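Long-range contact in amino acid ABC superfamily ATP binding cassette transporter, binding protein (Streptococcus pneumoniae, PDB 4H5G), which binds L-arginine and probably delivers it, as the extracellular substrate-binding component, to an amino acid ABC transporter: residues A[104-109]-A[155-160]. Numbering follows the deposited sequence.
Sequences SFLVHK and EAVNEL. Unlike the reference sequence in segment 104-109: His-108 (reference Arg).
Leu-106 and Leu-160 both hold CG anti to the backbone N and beside the carbonyl carbon (chi1 170° in Leu-160), and the two side chains, whose CB atoms are each directed toward the other segment, cross at about a right angle. In His-108, CG instead lies anti to the carbonyl carbon, beside the backbone N; its CB does not head for the helix, yet the ring end comes nearer. Leu-106 CD2 meets Leu-160 CD2 at 3.9 Å. Leu-106 CD2 also lies 4.0 Å from Val-157 CG2, so this one methyl touches two helix side chains. On the strand side, Leu-160 CD2 packs against Leu-106 O at 3.7 Å and reaches the backbone at Val-107 CA, while the CB of Val-107 is directed away from the helix.

The other branch, Leu-160 CD1, approaches the imidazole, 3.7 Å from His-108 CD2, as the two side chains slide past each other in opposite directions. His-108 NE2 donates to Leu-160 O over 2.8 Å. The bond is short but bent, with an N-H...O angle of 136°. NE2 sits above the carbonyl plane, 42° out of it.

Strand 103-108 lies between strands 167-171 and 185-187 in the mixed sheet of one lobe of this type II periplasmic-binding-protein fold, and helix 153-162 packs on that sheet. Val-168 and Leu-185 extend the apolar seat of Leu-160, and Tyr-178 of helix 172-181 touches both Leu-106 and Val-157.

The chemistry is thus mainly apolar and buried, with one polar link at the partly exposed His-108; donation from NE2 implies that this nitrogen carries a proton here.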
loop_
_atom_site.group_PDB
_atom_site.type_symbol
_atom_site.label_atom_id
_atom_site.label_comp_id
_atom_site.label_asym_id
_atom_site.label_seq_id
_atom_site.Cartn_x
_atom_site.Cartn_y
_atom_site.Cartn_z
ATOM N N SER A 104 -2.048 5.733 -10.422
ATOM C CA SER A 104 -3.129 5.878 -11.388
ATOM C C SER A 104 -4.374 6.488 -10.788
ATOM O O SER A 104 -4.505 6.596 -9.566
ATOM C CB SER A 104 -3.506 4.501 -11.938
ATOM O OG SER A 104 -2.390 3.836 -12.474
ATOM N N PHE A 105 -5.313 6.848 -11.659
ATOM C CA PHE A 105 -6.626 7.288 -11.205
ATOM C C PHE A 105 -7.643 6.211 -11.551
ATOM O O PHE A 105 -7.654 5.696 -12.669
ATOM C CB PHE A 105 -7.037 8.586 -11.912
ATOM C CG PHE A 105 -6.246 9.788 -11.490
ATOM C CD1 PHE A 105 -6.611 10.506 -10.371
ATOM C CD2 PHE A 105 -5.156 10.218 -12.223
ATOM C CE1 PHE A 105 -5.891 11.623 -9.987
ATOM C CE2 PHE A 105 -4.428 11.333 -11.835
ATOM C CZ PHE A 105 -4.801 12.034 -10.719
ATOM N N LEU A 106 -8.485 5.867 -10.586
ATOM C CA LEU A 106 -9.633 5.003 -10.831
ATOM C C LEU A 106 -10.821 5.910 -11.138
ATOM O O LEU A 106 -11.081 6.870 -10.403
ATOM C CB LEU A 106 -9.920 4.159 -9.580
ATOM C CG LEU A 106 -11.036 3.117 -9.704
ATOM C CD1 LEU A 106 -10.621 1.962 -10.624
ATOM C CD2 LEU A 106 -11.424 2.577 -8.306
ATOM N N VAL A 107 -11.526 5.620 -12.237
ATOM C CA VAL A 107 -12.682 6.407 -12.667
ATOM C C VAL A 107 -13.823 5.483 -13.103
ATOM O O VAL A 107 -13.668 4.265 -13.155
ATOM C CB VAL A 107 -12.330 7.343 -13.860
ATOM C CG1 VAL A 107 -11.297 8.404 -13.455
ATOM C CG2 VAL A 107 -11.837 6.520 -15.083
ATOM N N HIS A 108 -14.965 6.073 -13.420
ATOM C CA HIS A 108 -16.051 5.320 -14.041
ATOM C C HIS A 108 -15.644 4.950 -15.459
ATOM O O HIS A 108 -15.006 5.748 -16.156
ATOM C CB HIS A 108 -17.335 6.149 -14.069
ATOM C CG HIS A 108 -17.983 6.298 -12.731
ATOM N ND1 HIS A 108 -18.845 5.354 -12.211
ATOM C CD2 HIS A 108 -17.891 7.277 -11.800
ATOM C CE1 HIS A 108 -19.259 5.752 -11.020
ATOM N NE2 HIS A 108 -18.692 6.914 -10.744
ATOM N N LYS A 109 -16.012 3.747 -15.890
ATOM C CA LYS A 109 -15.730 3.298 -17.256
ATOM C C LYS A 109 -16.248 4.293 -18.289
ATOM O O LYS A 109 -15.593 4.543 -19.301
ATOM C CB LYS A 109 -16.351 1.914 -17.480
ATOM C CG LYS A 109 -15.844 1.167 -18.709
ATOM C CD LYS A 109 -16.260 -0.307 -18.658
ATOM C CE LYS A 109 -15.543 -1.048 -17.534
ATOM N NZ LYS A 109 -16.145 -2.387 -17.269
ATOM N N GLU A 155 -13.577 3.768 1.414
ATOM C CA GLU A 155 -14.525 4.884 1.463
ATOM C C GLU A 155 -14.350 5.803 0.254
ATOM O O GLU A 155 -15.336 6.299 -0.302
ATOM C CB GLU A 155 -14.401 5.666 2.781
ATOM C CG GLU A 155 -15.223 6.959 2.841
ATOM C CD GLU A 155 -16.732 6.742 2.752
ATOM O OE1 GLU A 155 -17.205 5.619 3.026
ATOM O OE2 GLU A 155 -17.454 7.708 2.413
ATOM N N ALA A 156 -13.105 6.011 -0.168
ATOM C CA ALA A 156 -12.856 6.810 -1.374
ATOM C C ALA A 156 -13.553 6.181 -2.565
ATOM O O ALA A 156 -14.212 6.866 -3.355
ATOM C CB ALA A 156 -11.360 6.957 -1.636
ATOM N N VAL A 157 -13.422 4.868 -2.694
ATOM C CA VAL A 157 -14.037 4.180 -3.829
ATOM C C VAL A 157 -15.563 4.157 -3.711
ATOM O O VAL A 157 -16.271 4.268 -4.714
ATOM C CB VAL A 157 -13.443 2.771 -4.030
ATOM C CG1 VAL A 157 -14.179 2.025 -5.160
ATOM C CG2 VAL A 157 -11.965 2.876 -4.347
ATOM N N ASN A 158 -16.082 4.036 -2.491
ATOM C CA ASN A 158 -17.531 4.157 -2.312
ATOM C C ASN A 158 -18.040 5.521 -2.758
ATOM O O ASN A 158 -19.117 5.628 -3.337
ATOM C CB ASN A 158 -17.947 3.896 -0.860
ATOM C CG ASN A 158 -17.936 2.418 -0.499
ATOM O OD1 ASN A 158 -18.039 1.546 -1.365
ATOM N ND2 ASN A 158 -17.815 2.135 0.795
ATOM N N GLU A 159 -17.262 6.566 -2.498
ATOM C CA GLU A 159 -17.675 7.904 -2.913
ATOM C C GLU A 159 -17.612 8.074 -4.432
ATOM O O GLU A 159 -18.457 8.752 -5.020
ATOM C CB GLU A 159 -16.875 8.991 -2.165
ATOM C CG GLU A 159 -17.175 8.984 -0.666
ATOM C CD GLU A 159 -16.666 10.230 0.058
ATOM O OE1 GLU A 159 -16.300 11.215 -0.617
ATOM O OE2 GLU A 159 -16.633 10.217 1.308
ATOM N N LEU A 160 -16.633 7.429 -5.058
ATOM C CA LEU A 160 -16.569 7.377 -6.527
ATOM C C LEU A 160 -17.812 6.679 -7.085
ATOM O O LEU A 160 -18.472 7.185 -7.992
ATOM C CB LEU A 160 -15.300 6.643 -6.972
ATOM C CG LEU A 160 -15.232 6.310 -8.466
ATOM C CD1 LEU A 160 -15.140 7.585 -9.301
ATOM C CD2 LEU A 160 -14.067 5.372 -8.793
#